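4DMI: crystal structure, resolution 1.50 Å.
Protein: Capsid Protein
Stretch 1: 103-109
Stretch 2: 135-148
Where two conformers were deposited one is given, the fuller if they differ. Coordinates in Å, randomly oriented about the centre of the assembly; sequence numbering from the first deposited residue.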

ATOM      1  N   VAL B 103      14.563   9.076 -18.997  1.00  8.26           N
ATOM      2  CA  VAL B 103      13.636   7.955 -18.885  1.00  8.38           C
ATOM      3  C   VAL B 103      14.247   6.732 -18.234  1.00  7.43           C
ATOM      4  O   VAL B 103      15.478   6.569 -18.193  1.00  8.74           O
ATOM      5  N   ILE B 104      13.376   5.875 -17.714  1.00  6.27           N
ATOM      6  CA  ILE B 104      13.727   4.491 -17.425  1.00  7.20           C
ATOM      7  C   ILE B 104      13.097   3.680 -18.535  1.00  7.70           C
ATOM      8  O   ILE B 104      11.928   3.861 -18.867  1.00  8.61           O
ATOM      9  N   GLU B 105      13.870   2.769 -19.140  0.50  6.92           N
ATOM     10  CA  GLU B 105      13.324   1.927 -20.197  0.50  7.24           C
ATOM     11  C   GLU B 105      13.889   0.517 -20.188  0.50 13.13           C
ATOM     12  O   GLU B 105      14.999   0.263 -19.715  0.50  7.66           O
ATOM     13  N   VAL B 106      13.099  -0.408 -20.735  1.00  7.73           N
ATOM     14  CA  VAL B 106      13.524  -1.792 -20.885  1.00  8.13           C
ATOM     15  C   VAL B 106      13.600  -2.085 -22.381  1.00 12.38           C
ATOM     16  O   VAL B 106      12.799  -1.575 -23.159  1.00 10.60           O
ATOM     17  N   THR B 107      14.601  -2.862 -22.785  1.00 10.82           N
ATOM     18  CA  THR B 107      14.850  -3.119 -24.200  1.00 10.68           C
ATOM     19  C   THR B 107      15.480  -4.482 -24.398  1.00 15.41           C
ATOM     20  O   THR B 107      16.130  -5.009 -23.495  1.00 14.15           O
ATOM     21  N   ASP B 108      15.287  -5.046 -25.585  1.00 12.47           N
ATOM     22  CA  ASP B 108      16.020  -6.242 -25.993  1.00 11.88           C
ATOM     23  C   ASP B 108      16.870  -5.949 -27.225  1.00 15.17           C
ATOM     24  O   ASP B 108      17.428  -6.862 -27.837  1.00 19.02           O
ATOM     25  N   GLY B 109      16.961  -4.671 -27.581  1.00 16.17           N
ATOM     26  CA  GLY B 109      17.700  -4.263 -28.764  1.00 22.13           C
ATOM     27  C   GLY B 109      16.862  -4.276 -30.029  1.00 25.77           C
ATOM     28  O   GLY B 109      17.290  -3.772 -31.070  1.00 31.10           O
ATOM     29  N   PRO B 135       8.587  10.954  -9.872  1.00  6.30           N
ATOM     30  CA  PRO B 135       9.017   9.709  -9.223  1.00  6.78           C
ATOM     31  C   PRO B 135       8.599   8.442  -9.948  1.00  7.26           C
ATOM     32  O   PRO B 135       7.612   8.396 -10.694  1.00  9.40           O
ATOM     33  N   PHE B 136       9.386   7.396  -9.731  1.00  7.31           N
ATOM     34  CA  PHE B 136       9.005   6.060 -10.177  1.00  7.11           C
ATOM     35  C   PHE B 136       9.375   5.050  -9.102  1.00  6.85           C
ATOM     36  O   PHE B 136      10.317   5.267  -8.322  1.00  7.06           O
ATOM     37  N   ASP B 137       8.631   3.947  -9.061  1.00  7.13           N
ATOM     38  CA  ASP B 137       8.859   2.860  -8.111  1.00  7.68           C
ATOM     39  C   ASP B 137       8.304   1.603  -8.774  1.00 11.80           C
ATOM     40  O   ASP B 137       7.094   1.344  -8.749  1.00 11.40           O
ATOM     41  N   LEU B 138       9.207   0.839  -9.381  1.00  8.46           N
ATOM     42  CA  LEU B 138       8.858  -0.229 -10.301  1.00  8.01           C
ATOM     43  C   LEU B 138       9.418  -1.573  -9.863  1.00  8.35           C
ATOM     44  O   LEU B 138      10.484  -1.652  -9.243  1.00  8.26           O
ATOM     45  N   MET B 139       8.674  -2.625 -10.175  0.50  5.93           N
ATOM     46  CA  MET B 139       9.208  -3.973 -10.158  0.50  6.05           C
ATOM     47  C   MET B 139       9.281  -4.443 -11.595  0.50  6.31           C
ATOM     48  O   MET B 139       8.262  -4.483 -12.317  0.50  6.92           O
ATOM     49  N   VAL B 140      10.487  -4.818 -12.016  1.00  7.07           N
ATOM     50  CA  VAL B 140      10.748  -5.230 -13.391  1.00  6.85           C
ATOM     51  C   VAL B 140      11.346  -6.624 -13.419  1.00  7.93           C
ATOM     52  O   VAL B 140      12.274  -6.929 -12.663  1.00 10.37           O
ATOM     53  N   LYS B 141      10.809  -7.482 -14.280  1.00  7.77           N
ATOM     54  CA  LYS B 141      11.409  -8.791 -14.517  1.00  8.35           C
ATOM     55  C   LYS B 141      12.105  -8.778 -15.866  1.00 10.58           C
ATOM     56  O   LYS B 141      11.498  -8.437 -16.881  1.00 11.79           O
ATOM     57  N   LEU B 142      13.380  -9.162 -15.865  1.00  9.18           N
ATOM     58  CA  LEU B 142      14.159  -9.329 -17.087  1.00  9.39           C
ATOM     59  C   LEU B 142      14.310 -10.809 -17.396  1.00 10.78           C
ATOM     60  O   LEU B 142      14.561 -11.619 -16.495  1.00 12.17           O
ATOM     61  N   VAL B 143      14.150 -11.169 -18.665  1.00 11.55           N
ATOM     62  CA  VAL B 143      14.553 -12.494 -19.123  1.00 11.46           C
ATOM     63  C   VAL B 143      15.797 -12.350 -19.978  1.00 12.18           C
ATOM     64  O   VAL B 143      16.290 -11.236 -20.169  1.00 13.91           O
ATOM     65  N   ALA B 144      16.319 -13.476 -20.469  1.00 14.49           N
ATOM     66  CA  ALA B 144      17.556 -13.467 -21.235  1.00 17.01           C
ATOM     67  C   ALA B 144      17.468 -12.501 -22.408  1.00 13.74           C
ATOM     68  O   ALA B 144      16.501 -12.531 -23.176  1.00 17.16           O
ATOM     69  N   GLY B 145      18.471 -11.638 -22.526  1.00 15.24           N
ATOM     70  CA  GLY B 145      18.545 -10.697 -23.625  1.00 16.91           C
ATOM     71  C   GLY B 145      17.924  -9.343 -23.352  1.00 13.45           C
ATOM     72  O   GLY B 145      18.036  -8.441 -24.188  1.00 15.91           O
ATOM     73  N   ASP B 146      17.284  -9.194 -22.191  1.00 13.70           N
ATOM     74  CA  ASP B 146      16.669  -7.918 -21.807  1.00 11.46           C
ATOM     75  C   ASP B 146      17.633  -7.024 -21.026  1.00 10.67           C
ATOM     76  O   ASP B 146      18.450  -7.508 -20.242  1.00 15.33           O
ATOM     77  N   THR B 147      17.507  -5.714 -21.216  1.00 10.08           N
ATOM     78  CA  THR B 147      18.298  -4.735 -20.463  1.00 10.33           C
ATOM     79  C   THR B 147      17.367  -3.697 -19.856  1.00 10.91           C
ATOM     80  O   THR B 147      16.473  -3.202 -20.532  1.00 12.25           O
ATOM     81  N   LEU B 148      17.569  -3.384 -18.578  1.00  8.63           N
ATOM     82  CA  LEU B 148      16.882  -2.289 -17.903  1.00  8.85           C
ATOM     83  C   LEU B 148      17.888  -1.153 -17.825  1.00 12.29           C
ATOM     84  O   LEU B 148      19.021  -1.355 -17.367  1.00 10.71           O
TER

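The contact combines a short antiparallel strand pairing, Val106-Thr107 against Thr147-Leu148, with an apolar layer in which strand 103-107 packs over strand 135-142. The pairing is fixed by two reciprocal backbone hydrogen bonds, Thr107 N to Thr147 O (2.9 Å, 153° at the hydrogen) and Thr147 N to Thr107 O (2.8 Å, 160°), which make these threonines a hydrogen-bonded pair. Val106 and Leu148 form the neighbouring non-hydrogen-bonded pair, where the CA atoms come to 4.5 Å.

Alternation along the strands sets the side-chain directions. Ile104 (m, m) points toward stretch 2 and covers one face of the Phe136 ring: its CG1 lies 3.8 Å from the ring centroid and 17° off the normal, a CH-pi geometry. Phe136 has chi1 p and chi2 84°. Ile104 CG2 also reaches Leu148 CD1 at 3.8 Å and Leu138 CD1 at 4.3 Å; Leu148 is t, p and Leu138 m, t. Val106 (p) continues this layer, with its CG2 3.9 Å from CD2 of Leu142 (m, t). Val103 and Glu105 point away.

Thr107 (t) and Thr147 (m) share the other sheet face, where Thr107 CG2 lies 4.0 Å from Thr147 CB. Thr107 OG1 instead accepts from Gly109 N at 3.0 Å. Near the type II turn from Val143 to Asp146, Asp146 (m) accepts through OD2 from Val143 N at 3.0 Å, tying its carboxylate back to its own stretch. Asp108 (p) leads its side-chain end away, although its CB remains 3.8 Å from Asp146 OD1.

Two waters extend the polar edge. One donates to Gly145 O (2.8 Å), hydrogen-bonds Thr147 OG1 (2.6 Å) and weakly reaches Thr107 O (3.5 Å); the second bridges Asp108 O (2.6 Å) and Gly145 O (2.8 Å), donating to both.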

ATOM      1  CB  VAL B 103      13.079   7.519 -20.270  1.00  8.40           C
ATOM      2  CG1 VAL B 103      12.242   8.629 -20.907  1.00 10.81           C
ATOM      3  CG2 VAL B 103      14.205   7.081 -21.205  1.00  7.48           C
ATOM      4  CB  ILE B 104      13.132   4.022 -16.083  1.00  6.44           C
ATOM      5  CG1 ILE B 104      13.775   4.794 -14.921  1.00  7.41           C
ATOM      6  CG2 ILE B 104      13.326   2.514 -15.899  1.00  7.18           C
ATOM      7  CD1 ILE B 104      15.221   4.352 -14.580  1.00  7.20           C
ATOM      8  CB  GLU B 105      13.534   2.568 -21.574  0.50 12.71           C
ATOM      9  CG  GLU B 105      14.991   2.737 -21.957  0.50  8.14           C
ATOM     10  CD  GLU B 105      15.177   3.711 -23.098  0.50 15.58           C
ATOM     11  OE1 GLU B 105      14.176   4.351 -23.482  0.50 15.57           O
ATOM     12  OE2 GLU B 105      16.318   3.829 -23.610  0.50 16.19           O
ATOM     13  CB  VAL B 106      12.587  -2.773 -20.139  1.00 10.24           C
ATOM     14  CG1 VAL B 106      11.142  -2.635 -20.598  1.00 10.65           C
ATOM     15  CG2 VAL B 106      13.072  -4.210 -20.298  1.00 19.83           C
ATOM     16  CB  THR B 107      15.796  -2.048 -24.802  1.00 11.77           C
ATOM     17  OG1 THR B 107      15.922  -2.242 -26.217  1.00 14.96           O
ATOM     18  CG2 THR B 107      17.187  -2.125 -24.171  1.00 18.02           C
ATOM     19  CB  ASP B 108      15.069  -7.410 -26.274  1.00 14.47           C
ATOM     20  CG  ASP B 108      14.057  -7.104 -27.383  1.00 14.33           C
ATOM     21  OD1 ASP B 108      14.093  -5.991 -27.956  1.00 16.24           O
ATOM     22  OD2 ASP B 108      13.212  -7.984 -27.670  1.00 18.81           O
ATOM     23  CB  PRO B 135       8.336   9.780  -7.846  1.00  6.02           C
ATOM     24  CG  PRO B 135       7.115  10.677  -8.082  1.00  7.51           C
ATOM     25  CD  PRO B 135       7.585  11.695  -9.090  1.00  6.08           C
ATOM     26  CB  PHE B 136       9.641   5.700 -11.537  1.00  6.57           C
ATOM     27  CG  PHE B 136      11.141   5.820 -11.551  1.00  5.31           C
ATOM     28  CD1 PHE B 136      11.940   4.779 -11.096  1.00  6.37           C
ATOM     29  CD2 PHE B 136      11.750   6.995 -11.986  1.00  5.35           C
ATOM     30  CE1 PHE B 136      13.330   4.904 -11.085  1.00  8.76           C
ATOM     31  CE2 PHE B 136      13.136   7.127 -11.985  1.00  7.30           C
ATOM     32  CZ  PHE B 136      13.923   6.081 -11.531  1.00 10.54           C
ATOM     33  CB  ASP B 137       8.172   3.163  -6.766  1.00 10.24           C
ATOM     34  CG  ASP B 137       8.519   2.160  -5.677  1.00 23.34           C
ATOM     35  OD1 ASP B 137       8.966   1.036  -5.993  1.00 26.16           O
ATOM     36  OD2 ASP B 137       8.343   2.502  -4.490  1.00 23.23           O
ATOM     37  CB  LEU B 138       9.432   0.097 -11.682  1.00 11.06           C
ATOM     38  CG  LEU B 138       8.905   1.347 -12.382  1.00 12.47           C
ATOM     39  CD1 LEU B 138       9.927   1.890 -13.367  1.00 14.89           C
ATOM     40  CD2 LEU B 138       7.645   0.972 -13.126  1.00 13.09           C
ATOM     41  CB  MET B 139       8.321  -4.922  -9.354  0.50 10.30           C
ATOM     42  CG  MET B 139       8.829  -6.372  -9.290  0.50 17.17           C
ATOM     43  SD  MET B 139      10.320  -6.574  -8.281  0.50 17.25           S
ATOM     44  CE  MET B 139       9.935  -5.373  -7.002  0.50 12.55           C
ATOM     45  CB  VAL B 140      11.741  -4.271 -14.066  1.00  8.56           C
ATOM     46  CG1 VAL B 140      12.057  -4.722 -15.493  1.00  9.93           C
ATOM     47  CG2 VAL B 140      11.188  -2.855 -14.062  1.00  8.65           C
ATOM     48  CB  LYS B 141      10.359  -9.908 -14.496  1.00  8.75           C
ATOM     49  CG  LYS B 141      10.943 -11.320 -14.660  1.00 11.52           C
ATOM     50  CD  LYS B 141       9.842 -12.336 -15.000  1.00 12.16           C
ATOM     51  CE  LYS B 141      10.417 -13.732 -15.171  1.00 25.14           C
ATOM     52  NZ  LYS B 141       9.339 -14.714 -15.482  1.00 23.26           N
ATOM     53  CB  LEU B 142      15.560  -8.733 -16.910  1.00  9.35           C
ATOM     54  CG  LEU B 142      15.655  -7.251 -16.563  1.00  8.76           C
ATOM     55  CD1 LEU B 142      17.122  -6.862 -16.481  1.00 10.22           C
ATOM     56  CD2 LEU B 142      14.915  -6.403 -17.604  1.00 10.47           C
ATOM     57  CB  VAL B 143      13.433 -13.209 -19.911  1.00 15.14           C
ATOM     58  CG1 VAL B 143      12.268 -13.518 -18.996  1.00 17.16           C
ATOM     59  CG2 VAL B 143      12.979 -12.374 -21.102  1.00 17.79           C
ATOM     60  CB  ALA B 144      17.892 -14.875 -21.722  1.00 18.80           C
ATOM     61  CB  ASP B 146      15.461  -8.139 -20.896  1.00 14.64           C
ATOM     62  CG  ASP B 146      14.293  -8.788 -21.583  1.00 15.47           C
ATOM     63  OD1 ASP B 146      14.270  -8.900 -22.838  1.00 15.15           O
ATOM     64  OD2 ASP B 146      13.369  -9.187 -20.838  1.00 16.34           O
ATOM     65  CB  THR B 147      19.312  -4.028 -21.378  1.00 12.35           C
ATOM     66  OG1 THR B 147      20.206  -4.996 -21.954  1.00 16.46           O
ATOM     67  CG2 THR B 147      20.113  -2.973 -20.617  1.00 16.21           C
ATOM     68  CB  LEU B 148      16.461  -2.714 -16.500  1.00  9.96           C
ATOM     69  CG  LEU B 148      15.890  -1.647 -15.565  1.00  9.47           C
ATOM     70  CD1 LEU B 148      14.548  -1.130 -16.073  1.00 11.83           C
ATOM     71  CD2 LEU B 148      15.774  -2.232 -14.169  1.00 11.43           C
TER
HETATM   72  O   HOH W   1      19.391  -5.951 -24.248  1.00 23.07           O
HETATM   73  O   HOH W   2      18.750  -8.902 -26.850  1.00 30.01           O